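Local coordinates for argininosuccinate lyase (Chelativorans sp., PDB 6RXA), which acts as an EDDS lyase, a C-N lyase of the aspartase/fumarase superfamily, and probably also cleaves argininosuccinate to fumarate and L-arginine, at residues 365-370 / 432-437; 152-157 / 164-169; 372-377 / 421-426; 386-391 / 412-417; 141-146 / 174-179. The protein carries 2 engineered substitutions. All coordinates share one frame; numbering follows the deposited sequence.

From the N terminus, residues 141-146 open contact 5. The hairpin of contact 2 (152-157 / 164-169) lies within this loop, which residues 174-179 then close, so in sequence the strand pair links helices 112-147 and 168-193. Contacts 1, 3 and 4 come after both, far along the chain. Residues 365-370, 372-377 and 386-391 open them in turn, and 412-417, 421-426 and 432-437 close them in reverse order, giving three concentric loops and no crossing. Contact 4 is innermost and contact 1 outermost. Contact 1 touches contact 2 through S365 on P165, joining the C-terminal helical region to the hairpin, while G169 against A146 joins contacts 2 and 5.

Contact 1. Residues 365-370 / 432-437; sequences STMTDL and DALDPW
M367 and L434 meet by their terminal methyls where the start of helix 367-378 packs against the junction of helices 427-434 and 436-442, an all-helical joint in the C-terminal region of the argininosuccinate lyase fold. M367 CE stands 3.4 Å from L434 CD2, tighter than usual van der Waals contact. M367 starts out pointing away from 432-437, and its chain, bent at chi2 and chi3, brings CE back. One turn on, A433 CB packs against the backbone of L370, with CB 3.8 Å from L370 CA.

T366 supplies the polar link. Its OG1 lies between the backbone N and the carbonyl carbon (chi1 55°) and donates to a water at 2.7 Å. That water in turn donates to L434 O at 2.6 Å, so a buried carbonyl at the helix junction is satisfied across the contact. D369 turns its CB to A433 O, while its carboxylate forms salt bridges with R442 and R443; A433 O itself accepts from N439 ND2.

Before helix 436-442, D435 takes the N-cap position, its OD1 accepting a weak, bent bond from W437 N (129°). The proline that follows D435 closes the interface: with T366 CG2 anti to its own carbonyl carbon, that methyl lies 4.0 Å from P436 CA and 4.1 Å from P436 CB.

Contact 2. Residues 152-157 / 164-169; sequences TVMVVY and QPITLG
I166 and M154 face each other as a hydrogen-bonded pair in a two-stranded antiparallel beta hairpin, where strand 153-158 returns as 161-167. Their backbones are joined both ways. I166 N donates to M154 O at 2.7 Å, nearly on the line of the carbonyl, whereas M154 N reaches I166 O from well above its carbonyl plane (46°). V156 N adds a straight bond to Q164 O (3.0 Å, 170°).

The face carrying M154, V156 and I166 is the tight one. I166 holds CG1 between its backbone N and carbonyl carbon (chi1 60°), laying it 3.4 Å from M154 O. The CD1 beyond it touches V156 CB at 3.6 Å and M154 CE at 3.7 Å. M154, extended beyond CG, passes obliquely over the helix start, its SD 3.9 Å from L168 CB. Y171 of the following helix and A204 of the third subunit pack against I166 on this face.

At the non-hydrogen-bonded pairs V153-T167 and V155-P165 the cross-strand contact is looser, though still buried. Side chains diverge to other neighbours: W437 and V440 for V153, S365 for P165. The strands meet here largely through CA-H...O contacts, as from V153 CA to I166 O, and side-chain carbons over carbonyl oxygens.

At the helix end, L168 N donates to T152 O at 2.9 Å, and T167 OG1 caps H170 N. The chemistry implies that the buried amides of M154, V156, I166 and L168 are matched by carbonyls, in a hairpin whose strand 153-158 ends at T158, which binds fumarate in another structure of this protein.

Contact 3. Residues 372-377 / 421-426; sequences DMLVRR and AGINVS
V425 overlaps the sulfur of M373 with its CG1 methyl, M373 SD lying 3.8 Å from V425 CG1, as the loop 421-426 passes over one side of helix 367-378. In M373, CG is anti to the backbone N (chi1 -176°) and the bend at chi2 (-85°) places SD by the loop. The two side chains meet obliquely.

The same V425 methyl is also touched by L374, whose CD2 is 3.9 Å from V425 CG1. Two residues earlier in the loop, I423 CD1 comes to 4.1 Å from L374 CD2, so this one leucine methyl sits against both I423 and V425. L374 crosses each of them at about a right angle. R377 CB, 4.2 Å from V425 CG1, borders the patch on its more exposed side, while the charged end of R377 goes to a salt bridge with D429.

An inverse gamma turn centred on N424, with a weak bond from V425 N to I423 O at 3.0 Å, separates the two contacting residues. On another side of the helix, R376 makes a cation-pi contact with W208 of the third subunit.

S426 ends the segment as an N-cap, its OG accepting from D429 N. The arrangement is an interhelix loop of the C-terminal helical region of an argininosuccinate lyase, joining helix 408-419 to the capped helix 427-434 and packed on helix 367-378.

Contact 4. Residues 386-391 / 412-417; sequences HEIVAH and QEAAVA
H391 and A414 carry the aromatic part of the contact between helices 382-399 and 408-419, whose local axes approach to 8.4 Å at an angle of 122°. With CG anti to the backbone N (chi1 -170°), the imidazole leans onto the second helix. Its CD2 lies 3.7 Å from A414 CB, and A414 O sits over one ring face. A417 CB approaches obliquely from the same side of the ring plane, 3.6 Å from both NE2 and CE1 of H391. Residues one helical turn apart, A414 and A417, thus line one side of the ring.

Aliphatic packing is supplied by I388, one turn earlier on its helix. Its CG2, anti to the backbone N, lies 3.9 Å from A415 N and 4.2 Å from both A414 CB and A415 CB. A414 CB also rests on the first helix's backbone, 3.7 Å from I388 O. Alanine is the partner at every touching position of helix 408-419, and the small methyls let side chains of helix 382-399 reach its backbone.

Polar bonds run to residues beyond the two segments. H391 ND1 is hydrogen-bonded to Q418 OE1, and Q412 NE2 to I423 O in the neighbouring loop. Away from this interface, H386 NE2 bonds to S280 O of the second subunit, S280 being a residue seen to bind succinate.

The chemistry implies a joint made by van der Waals contact, with its one polar ring fixed in rotation: the bond to an amide oxygen is consistent with a proton on ND1, and it sets which edge of the imidazole faces Q418.

Contact 5. Residues 141-146 / 174-179; sequences AVVHKA and AISENL
V142 and I175 meet across two neighbouring long helices, 112-147 and 168-193, which run antiparallel in the helical bundle of the aspartase/fumarase fold. Over these short segments the axes come to 9.3 Å with 155° between their directions, so the pair is near antiparallel, and the modest 161 Å² of buried surface is carried by few side chains.

Apolar contacts come first. V142 has CG1 anti to its backbone N (chi1 165°), where that methyl faces the other helix's backbone at 3.9 Å from S176 N. The same CG1 is 4.1 Å from I175 CB, and V142 CG2 lies equally far from I175 CG2; the two side chains cross at about a right angle. I175 then leads its end away, toward Y318 of the third subunit. One turn on, L179 adds a lighter touch, with CD1 at 4.3 Å from V142 CG2.

The polar tie between the two helices lies just beyond the segments: S176 OG is hydrogen-bonded to R139 NE, one turn before V142 and V143 on helix 112-147. Farther round, E177 OE1 and OE2 accept from N227 N and V226 N of the third subunit, and K145 NZ reaches carbonyls of R347 and L349.

Mixed contact completes the account. A461 of helix 451-500 covers both V143 and S176. The hydroxyl of S176 stands anti to its backbone N (chi1 178°). There V143 CG2 abuts S176 OG at 3.3 Å, and V143 CG2 to S176 CB is 3.8 Å.

Contact 1. Residues 365-370 / 432-437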
# COMPACT_ATOMS: atom_id res chain seq x y z
N SER A 365 -38.76 3.38 1.92
CA SER A 365 -37.89 4.41 2.47
C SER A 365 -38.65 5.45 3.30
O SER A 365 -38.01 6.21 4.03
CB SER A 365 -37.10 5.08 1.35
OG SER A 365 -37.91 5.95 0.60
N THR A 366 -39.98 5.51 3.18
CA THR A 366 -40.78 6.45 3.97
C THR A 366 -41.09 5.94 5.37
O THR A 366 -41.81 6.62 6.11
CB THR A 366 -42.08 6.76 3.22
OG1 THR A 366 -42.75 5.53 2.92
CG2 THR A 366 -41.77 7.51 1.92
N MET A 367 -40.56 4.79 5.79
CA MET A 367 -40.98 4.24 7.07
C MET A 367 -40.47 5.04 8.27
O MET A 367 -41.09 5.00 9.34
CB MET A 367 -40.58 2.77 7.19
CG MET A 367 -41.30 1.85 6.24
SD MET A 367 -43.09 1.84 6.49
CE MET A 367 -43.64 2.67 5.00
N THR A 368 -39.34 5.74 8.14
CA THR A 368 -38.89 6.57 9.25
C THR A 368 -39.91 7.65 9.56
O THR A 368 -40.26 7.88 10.72
CB THR A 368 -37.55 7.23 8.96
OG1 THR A 368 -36.53 6.25 8.79
CG2 THR A 368 -37.16 8.13 10.15
N ASP A 369 -40.44 8.30 8.52
CA ASP A 369 -41.44 9.34 8.77
C ASP A 369 -42.69 8.76 9.41
O ASP A 369 -43.32 9.41 10.25
CB ASP A 369 -41.76 10.11 7.50
CG ASP A 369 -40.81 11.27 7.30
OD1 ASP A 369 -39.72 11.22 7.90
OD2 ASP A 369 -41.16 12.22 6.56
N LEU A 370 -43.10 7.54 9.02
CA LEU A 370 -44.22 6.90 9.71
C LEU A 370 -43.91 6.69 11.19
O LEU A 370 -44.77 6.95 12.06
CB LEU A 370 -44.58 5.59 9.01
CG LEU A 370 -45.85 4.87 9.46
CD1 LEU A 370 -47.08 5.72 9.17
CD2 LEU A 370 -45.98 3.50 8.80
N ASP A 432 -49.93 11.20 4.86
CA ASP A 432 -48.94 12.27 4.78
C ASP A 432 -47.55 11.79 5.18
O ASP A 432 -46.55 12.30 4.66
CB ASP A 432 -49.37 13.44 5.66
CG ASP A 432 -48.36 14.56 5.67
OD1 ASP A 432 -48.12 15.17 4.61
OD2 ASP A 432 -47.80 14.83 6.76
N ALA A 433 -47.46 10.83 6.10
CA ALA A 433 -46.16 10.30 6.48
C ALA A 433 -45.54 9.49 5.35
O ALA A 433 -44.31 9.43 5.23
CB ALA A 433 -46.30 9.43 7.73
N LEU A 434 -46.37 8.86 4.51
CA LEU A 434 -45.89 7.98 3.45
C LEU A 434 -45.69 8.70 2.12
O LEU A 434 -45.26 8.06 1.15
CB LEU A 434 -46.87 6.83 3.24
CG LEU A 434 -47.12 5.91 4.43
CD1 LEU A 434 -48.23 4.92 4.09
CD2 LEU A 434 -45.86 5.18 4.84
N ASP A 435 -45.98 9.98 2.05
CA ASP A 435 -45.80 10.74 0.81
C ASP A 435 -44.33 11.09 0.70
O ASP A 435 -43.82 11.85 1.53
CB ASP A 435 -46.66 12.00 0.90
CG ASP A 435 -46.55 12.87 -0.34
OD1 ASP A 435 -45.50 12.86 -1.01
OD2 ASP A 435 -47.53 13.60 -0.62
N PRO A 436 -43.60 10.57 -0.30
CA PRO A 436 -42.14 10.79 -0.31
C PRO A 436 -41.76 12.24 -0.50
O PRO A 436 -40.69 12.65 -0.04
CB PRO A 436 -41.64 9.91 -1.46
CG PRO A 436 -42.83 9.75 -2.36
CD PRO A 436 -44.04 9.78 -1.47
N TRP A 437 -42.58 13.03 -1.21
CA TRP A 437 -42.26 14.44 -1.34
C TRP A 437 -42.42 15.16 -0.01
O TRP A 437 -41.61 16.03 0.32
CB TRP A 437 -43.13 15.09 -2.42
CG TRP A 437 -42.75 16.53 -2.67
CD1 TRP A 437 -43.54 17.63 -2.55
CD2 TRP A 437 -41.46 17.01 -3.07
NE1 TRP A 437 -42.83 18.77 -2.85
CE2 TRP A 437 -41.54 18.41 -3.18
CE3 TRP A 437 -40.23 16.39 -3.34
CZ2 TRP A 437 -40.46 19.20 -3.55
CZ3 TRP A 437 -39.16 17.17 -3.71
CH2 TRP A 437 -39.28 18.56 -3.81
O HOH W 1 -44.54 5.53 0.91

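Contact 2. Residues 152-157 / 164-169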
# COMPACT_ATOMS: atom_id res chain seq x y z
N THR A 152 -36.11 16.70 -7.88
CA THR A 152 -35.96 15.35 -8.42
C THR A 152 -35.89 14.36 -7.25
O THR A 152 -34.83 13.94 -6.80
CB THR A 152 -34.72 15.27 -9.30
OG1 THR A 152 -34.88 16.21 -10.38
CG2 THR A 152 -34.55 13.89 -9.89
N VAL A 153 -37.08 13.99 -6.75
CA VAL A 153 -37.15 13.09 -5.60
C VAL A 153 -36.60 11.72 -5.96
O VAL A 153 -36.88 11.17 -7.04
CB VAL A 153 -38.60 13.03 -5.08
CG1 VAL A 153 -39.54 12.46 -6.12
CG2 VAL A 153 -38.67 12.19 -3.80
N MET A 154 -35.82 11.15 -5.05
CA MET A 154 -35.20 9.85 -5.25
C MET A 154 -34.77 9.36 -3.88
O MET A 154 -34.71 10.14 -2.93
CB MET A 154 -34.00 9.93 -6.19
CG MET A 154 -32.78 10.59 -5.56
SD MET A 154 -31.36 10.60 -6.70
CE MET A 154 -30.02 10.91 -5.54
N VAL A 155 -34.44 8.08 -3.78
CA VAL A 155 -33.96 7.55 -2.51
C VAL A 155 -32.45 7.73 -2.39
O VAL A 155 -31.70 7.68 -3.37
CB VAL A 155 -34.38 6.08 -2.28
CG1 VAL A 155 -35.88 5.92 -2.45
CG2 VAL A 155 -33.62 5.16 -3.21
N VAL A 156 -32.01 7.94 -1.16
CA VAL A 156 -30.61 7.79 -0.78
C VAL A 156 -30.44 6.39 -0.19
O VAL A 156 -31.36 5.81 0.39
CB VAL A 156 -30.17 8.89 0.21
CG1 VAL A 156 -30.82 8.71 1.57
CG2 VAL A 156 -28.64 8.92 0.34
N TYR A 157 -29.23 5.84 -0.34
CA TYR A 157 -28.88 4.51 0.11
C TYR A 157 -27.91 4.59 1.29
O TYR A 157 -27.08 5.50 1.37
CB TYR A 157 -28.19 3.71 -1.02
CG TYR A 157 -29.10 3.48 -2.19
CD1 TYR A 157 -29.24 4.44 -3.19
CD2 TYR A 157 -29.86 2.32 -2.28
CE1 TYR A 157 -30.11 4.24 -4.24
CE2 TYR A 157 -30.74 2.11 -3.31
CZ TYR A 157 -30.86 3.08 -4.30
OH TYR A 157 -31.74 2.90 -5.34
N GLN A 164 -33.89 6.63 2.87
CA GLN A 164 -34.94 7.64 3.02
C GLN A 164 -35.02 8.46 1.74
O GLN A 164 -34.11 8.45 0.91
CB GLN A 164 -34.67 8.56 4.21
CG GLN A 164 -34.70 7.89 5.59
CD GLN A 164 -34.32 8.84 6.71
OE1 GLN A 164 -33.88 9.97 6.47
NE2 GLN A 164 -34.48 8.39 7.95
N PRO A 165 -36.10 9.23 1.57
CA PRO A 165 -36.21 10.09 0.38
C PRO A 165 -35.33 11.33 0.48
O PRO A 165 -35.27 11.99 1.52
CB PRO A 165 -37.70 10.48 0.35
CG PRO A 165 -38.38 9.46 1.23
CD PRO A 165 -37.38 9.18 2.30
N ILE A 166 -34.67 11.66 -0.64
CA ILE A 166 -33.92 12.90 -0.81
C ILE A 166 -34.24 13.45 -2.19
O ILE A 166 -35.27 13.11 -2.78
CB ILE A 166 -32.41 12.66 -0.64
CG1 ILE A 166 -31.90 11.67 -1.68
CG2 ILE A 166 -32.09 12.16 0.76
CD1 ILE A 166 -30.39 11.77 -1.94
N THR A 167 -33.36 14.30 -2.72
CA THR A 167 -33.44 14.69 -4.12
C THR A 167 -32.06 14.50 -4.75
O THR A 167 -31.04 14.44 -4.06
CB THR A 167 -33.84 16.15 -4.30
OG1 THR A 167 -32.79 16.98 -3.79
CG2 THR A 167 -35.13 16.45 -3.56
N LEU A 168 -32.04 14.41 -6.08
CA LEU A 168 -30.76 14.34 -6.78
C LEU A 168 -29.90 15.57 -6.47
O LEU A 168 -28.67 15.46 -6.33
CB LEU A 168 -30.99 14.16 -8.28
CG LEU A 168 -29.75 14.12 -9.17
CD1 LEU A 168 -28.78 13.02 -8.73
CD2 LEU A 168 -30.16 13.92 -10.61
N GLY A 169 -30.52 16.75 -6.36
CA GLY A 169 -29.76 17.93 -5.98
C GLY A 169 -29.07 17.79 -4.63
O GLY A 169 -27.92 18.18 -4.46

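Contact 3. Residues 372-377 / 421-426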
# COMPACT_ATOMS: atom_id res chain seq x y z
N ASP A 372 -41.61 8.40 13.08
CA ASP A 372 -41.54 9.70 13.74
C ASP A 372 -42.93 10.25 14.00
O ASP A 372 -43.16 10.92 15.02
CB ASP A 372 -40.78 10.70 12.86
CG ASP A 372 -39.26 10.53 12.90
OD1 ASP A 372 -38.71 10.11 13.94
OD2 ASP A 372 -38.62 10.85 11.89
N MET A 373 -43.87 9.98 13.09
CA MET A 373 -45.24 10.45 13.27
C MET A 373 -45.88 9.82 14.49
O MET A 373 -46.58 10.50 15.26
CB MET A 373 -46.05 10.16 12.00
CG MET A 373 -47.48 10.68 12.02
SD MET A 373 -48.61 9.53 12.82
CE MET A 373 -48.89 8.38 11.48
N LEU A 374 -45.67 8.52 14.71
CA LEU A 374 -46.23 7.87 15.89
C LEU A 374 -45.69 8.51 17.16
O LEU A 374 -46.45 8.84 18.08
CB LEU A 374 -45.94 6.38 15.88
CG LEU A 374 -46.45 5.57 14.69
CD1 LEU A 374 -46.15 4.08 14.90
CD2 LEU A 374 -47.91 5.81 14.43
N VAL A 375 -44.37 8.70 17.23
CA VAL A 375 -43.76 9.35 18.39
C VAL A 375 -44.36 10.73 18.60
O VAL A 375 -44.75 11.10 19.72
CB VAL A 375 -42.23 9.43 18.21
CG1 VAL A 375 -41.60 10.27 19.30
CG2 VAL A 375 -41.63 8.03 18.18
N ARG A 376 -44.44 11.52 17.53
CA ARG A 376 -44.89 12.90 17.64
C ARG A 376 -46.38 12.98 17.98
O ARG A 376 -46.79 13.84 18.77
CB ARG A 376 -44.61 13.61 16.32
CG ARG A 376 -44.76 15.12 16.35
CD ARG A 376 -44.48 15.73 14.97
NE ARG A 376 -43.09 15.57 14.55
CZ ARG A 376 -42.66 14.77 13.57
NH1 ARG A 376 -43.51 14.03 12.87
NH2 ARG A 376 -41.37 14.72 13.28
N ARG A 377 -47.19 12.08 17.41
CA ARG A 377 -48.64 12.18 17.58
C ARG A 377 -49.13 11.54 18.87
O ARG A 377 -50.00 12.10 19.54
CB ARG A 377 -49.35 11.54 16.39
CG ARG A 377 -49.19 12.30 15.08
CD ARG A 377 -50.12 13.51 14.99
NE ARG A 377 -51.52 13.11 14.88
CZ ARG A 377 -52.55 13.96 14.85
NH1 ARG A 377 -52.34 15.26 14.91
NH2 ARG A 377 -53.79 13.49 14.75
N ALA A 421 -52.40 -3.46 21.56
CA ALA A 421 -53.23 -2.27 21.57
C ALA A 421 -53.15 -1.56 20.23
O ALA A 421 -52.11 -1.58 19.56
CB ALA A 421 -52.78 -1.30 22.66
N GLY A 422 -54.25 -0.92 19.86
CA GLY A 422 -54.25 -0.05 18.70
C GLY A 422 -53.47 1.22 18.99
O GLY A 422 -52.78 1.36 20.00
N ILE A 423 -53.57 2.16 18.06
CA ILE A 423 -52.82 3.41 18.18
C ILE A 423 -53.66 4.53 17.59
O ILE A 423 -54.30 4.37 16.56
CB ILE A 423 -51.42 3.29 17.52
CG1 ILE A 423 -50.62 4.58 17.77
CG2 ILE A 423 -51.54 2.98 16.04
CD1 ILE A 423 -49.12 4.33 18.01
N ASN A 424 -53.63 5.68 18.27
CA ASN A 424 -54.57 6.77 18.00
C ASN A 424 -53.97 7.72 16.95
O ASN A 424 -53.52 8.83 17.25
CB ASN A 424 -54.91 7.50 19.29
CG ASN A 424 -56.33 8.00 19.32
OD1 ASN A 424 -57.25 7.31 18.88
ND2 ASN A 424 -56.53 9.20 19.85
N VAL A 425 -53.99 7.25 15.70
CA VAL A 425 -53.57 8.05 14.55
C VAL A 425 -54.60 7.85 13.44
O VAL A 425 -55.28 6.83 13.36
CB VAL A 425 -52.15 7.71 14.05
CG1 VAL A 425 -51.12 7.93 15.16
CG2 VAL A 425 -52.10 6.28 13.54
N SER A 426 -54.68 8.84 12.56
CA SER A 426 -55.68 8.87 11.51
C SER A 426 -55.11 8.37 10.19
O SER A 426 -53.89 8.28 9.99
CB SER A 426 -56.21 10.29 11.32
OG SER A 426 -55.20 11.12 10.76

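Contact 4. Residues 386-391 / 412-417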
# COMPACT_ATOMS: atom_id res chain seq x y z
N HIS A 386 -40.57 2.16 16.44
CA HIS A 386 -39.78 1.45 15.43
C HIS A 386 -40.23 0.00 15.31
O HIS A 386 -40.39 -0.51 14.19
CB HIS A 386 -38.32 1.59 15.83
CG HIS A 386 -37.37 0.82 14.98
ND1 HIS A 386 -37.25 -0.55 15.04
CD2 HIS A 386 -36.44 1.24 14.08
CE1 HIS A 386 -36.30 -0.94 14.20
NE2 HIS A 386 -35.79 0.12 13.62
N GLU A 387 -40.47 -0.67 16.43
CA GLU A 387 -40.88 -2.07 16.37
C GLU A 387 -42.24 -2.23 15.70
O GLU A 387 -42.46 -3.20 14.95
CB GLU A 387 -40.92 -2.66 17.79
CG GLU A 387 -40.86 -4.18 17.85
CD GLU A 387 -39.56 -4.76 17.31
OE1 GLU A 387 -39.61 -5.76 16.57
OE2 GLU A 387 -38.48 -4.21 17.63
N ILE A 388 -43.17 -1.31 15.95
CA ILE A 388 -44.46 -1.37 15.28
C ILE A 388 -44.28 -1.22 13.77
O ILE A 388 -44.84 -1.99 12.97
CB ILE A 388 -45.41 -0.29 15.81
CG1 ILE A 388 -45.79 -0.55 17.27
CG2 ILE A 388 -46.67 -0.24 14.93
CD1 ILE A 388 -46.52 0.61 17.92
N VAL A 389 -43.51 -0.22 13.36
CA VAL A 389 -43.36 0.03 11.93
C VAL A 389 -42.57 -1.09 11.24
O VAL A 389 -42.85 -1.44 10.10
CB VAL A 389 -42.78 1.43 11.67
CG1 VAL A 389 -42.52 1.63 10.17
CG2 VAL A 389 -43.73 2.50 12.22
N ALA A 390 -41.59 -1.69 11.91
CA ALA A 390 -40.93 -2.84 11.30
C ALA A 390 -41.94 -3.94 11.00
O ALA A 390 -41.85 -4.60 9.96
CB ALA A 390 -39.82 -3.35 12.20
N HIS A 391 -42.91 -4.15 11.91
CA HIS A 391 -43.94 -5.15 11.68
C HIS A 391 -44.82 -4.76 10.50
O HIS A 391 -45.21 -5.61 9.70
CB HIS A 391 -44.78 -5.32 12.95
CG HIS A 391 -45.73 -6.49 12.91
ND1 HIS A 391 -45.54 -7.63 13.66
CD2 HIS A 391 -46.88 -6.68 12.22
CE1 HIS A 391 -46.52 -8.48 13.43
NE2 HIS A 391 -47.35 -7.93 12.56
N GLN A 412 -52.84 -0.44 12.22
CA GLN A 412 -53.49 -0.84 13.47
C GLN A 412 -53.21 -2.30 13.78
O GLN A 412 -52.95 -2.66 14.93
CB GLN A 412 -54.99 -0.57 13.41
CG GLN A 412 -55.38 0.91 13.32
CD GLN A 412 -54.97 1.72 14.55
OE1 GLN A 412 -54.94 1.22 15.67
NE2 GLN A 412 -54.66 2.99 14.32
N GLU A 413 -53.26 -3.17 12.75
CA GLU A 413 -52.96 -4.58 12.97
C GLU A 413 -51.55 -4.77 13.51
O GLU A 413 -51.33 -5.60 14.40
CB GLU A 413 -53.12 -5.36 11.67
CG GLU A 413 -54.54 -5.43 11.13
CD GLU A 413 -54.63 -6.21 9.83
OE1 GLU A 413 -55.70 -6.15 9.18
OE2 GLU A 413 -53.64 -6.88 9.45
N ALA A 414 -50.59 -4.03 12.98
CA ALA A 414 -49.22 -4.16 13.45
C ALA A 414 -49.10 -3.70 14.90
O ALA A 414 -48.40 -4.33 15.70
CB ALA A 414 -48.29 -3.33 12.57
N ALA A 415 -49.74 -2.58 15.23
CA ALA A 415 -49.71 -2.12 16.61
C ALA A 415 -50.31 -3.17 17.53
O ALA A 415 -49.76 -3.46 18.60
CB ALA A 415 -50.45 -0.79 16.73
N VAL A 416 -51.41 -3.79 17.10
CA VAL A 416 -52.06 -4.82 17.92
C VAL A 416 -51.18 -6.06 18.02
O VAL A 416 -50.96 -6.59 19.11
CB VAL A 416 -53.46 -5.15 17.35
CG1 VAL A 416 -54.01 -6.45 17.96
CG2 VAL A 416 -54.42 -3.99 17.61
N ALA A 417 -50.65 -6.52 16.87
CA ALA A 417 -49.84 -7.73 16.87
C ALA A 417 -48.59 -7.57 17.72
O ALA A 417 -48.15 -8.53 18.37
CB ALA A 417 -49.44 -8.09 15.43

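Contact 5. Residues 141-146 / 174-179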
# COMPACT_ATOMS: atom_id res chain seq x y z
N ALA A 141 -19.66 21.47 -12.51
CA ALA A 141 -20.64 20.59 -13.13
C ALA A 141 -21.59 20.00 -12.09
O ALA A 141 -22.80 19.90 -12.33
CB ALA A 141 -19.94 19.50 -13.92
N VAL A 142 -21.05 19.61 -10.93
CA VAL A 142 -21.84 19.03 -9.85
C VAL A 142 -22.86 20.03 -9.32
O VAL A 142 -24.05 19.71 -9.16
CB VAL A 142 -20.89 18.54 -8.74
CG1 VAL A 142 -21.61 18.27 -7.43
CG2 VAL A 142 -20.12 17.30 -9.21
N VAL A 143 -22.42 21.25 -9.00
CA VAL A 143 -23.31 22.24 -8.42
C VAL A 143 -24.35 22.71 -9.43
O VAL A 143 -25.53 22.87 -9.11
CB VAL A 143 -22.49 23.42 -7.86
CG1 VAL A 143 -23.41 24.54 -7.40
CG2 VAL A 143 -21.62 22.98 -6.72
N HIS A 144 -23.92 22.93 -10.68
CA HIS A 144 -24.85 23.40 -11.71
C HIS A 144 -25.89 22.33 -12.03
O HIS A 144 -27.06 22.65 -12.27
CB HIS A 144 -24.07 23.87 -12.93
CG HIS A 144 -23.07 24.94 -12.62
ND1 HIS A 144 -22.17 25.42 -13.55
CD2 HIS A 144 -22.83 25.63 -11.48
CE1 HIS A 144 -21.42 26.36 -13.00
NE2 HIS A 144 -21.79 26.50 -11.74
N LYS A 145 -25.49 21.05 -12.00
CA LYS A 145 -26.44 19.96 -12.13
C LYS A 145 -27.41 19.92 -10.95
O LYS A 145 -28.62 19.78 -11.13
CB LYS A 145 -25.69 18.63 -12.27
CG LYS A 145 -26.53 17.43 -12.70
CD LYS A 145 -26.93 17.45 -14.16
CE LYS A 145 -27.41 16.07 -14.62
NZ LYS A 145 -27.64 16.05 -16.09
N ALA A 146 -26.89 20.08 -9.73
CA ALA A 146 -27.76 20.07 -8.56
C ALA A 146 -28.85 21.13 -8.68
O ALA A 146 -30.00 20.89 -8.30
CB ALA A 146 -26.94 20.32 -7.29
N ALA A 174 -23.63 16.76 -1.61
CA ALA A 174 -22.64 16.05 -0.81
C ALA A 174 -21.31 16.01 -1.53
O ALA A 174 -20.25 16.26 -0.94
CB ALA A 174 -23.12 14.62 -0.52
N ILE A 175 -21.36 15.73 -2.84
CA ILE A 175 -20.14 15.71 -3.65
C ILE A 175 -19.50 17.10 -3.66
O ILE A 175 -18.28 17.22 -3.52
CB ILE A 175 -20.46 15.19 -5.06
CG1 ILE A 175 -21.16 13.83 -5.02
CG2 ILE A 175 -19.19 15.15 -5.90
CD1 ILE A 175 -20.38 12.73 -4.35
N SER A 176 -20.31 18.16 -3.76
CA SER A 176 -19.75 19.50 -3.75
C SER A 176 -18.96 19.77 -2.46
O SER A 176 -17.88 20.38 -2.51
CB SER A 176 -20.84 20.55 -3.96
OG SER A 176 -20.28 21.87 -3.91
N GLU A 177 -19.49 19.34 -1.32
CA GLU A 177 -18.81 19.58 -0.04
C GLU A 177 -17.52 18.77 0.05
O GLU A 177 -16.51 19.27 0.55
CB GLU A 177 -19.79 19.29 1.11
CG GLU A 177 -19.28 19.71 2.50
CD GLU A 177 -20.37 19.83 3.56
OE1 GLU A 177 -21.56 19.73 3.23
OE2 GLU A 177 -20.00 20.07 4.73
N ASN A 178 -17.55 17.52 -0.44
CA ASN A 178 -16.33 16.72 -0.57
C ASN A 178 -15.28 17.46 -1.38
O ASN A 178 -14.10 17.54 -0.99
CB ASN A 178 -16.69 15.39 -1.25
CG ASN A 178 -15.46 14.61 -1.74
OD1 ASN A 178 -14.80 15.01 -2.70
ND2 ASN A 178 -15.18 13.48 -1.09
N LEU A 179 -15.69 18.02 -2.51
CA LEU A 179 -14.75 18.68 -3.40
C LEU A 179 -14.22 19.97 -2.80
O LEU A 179 -13.06 20.31 -3.03
CB LEU A 179 -15.43 18.94 -4.74
CG LEU A 179 -15.80 17.70 -5.53
CD1 LEU A 179 -16.58 18.03 -6.80
CD2 LEU A 179 -14.55 16.89 -5.89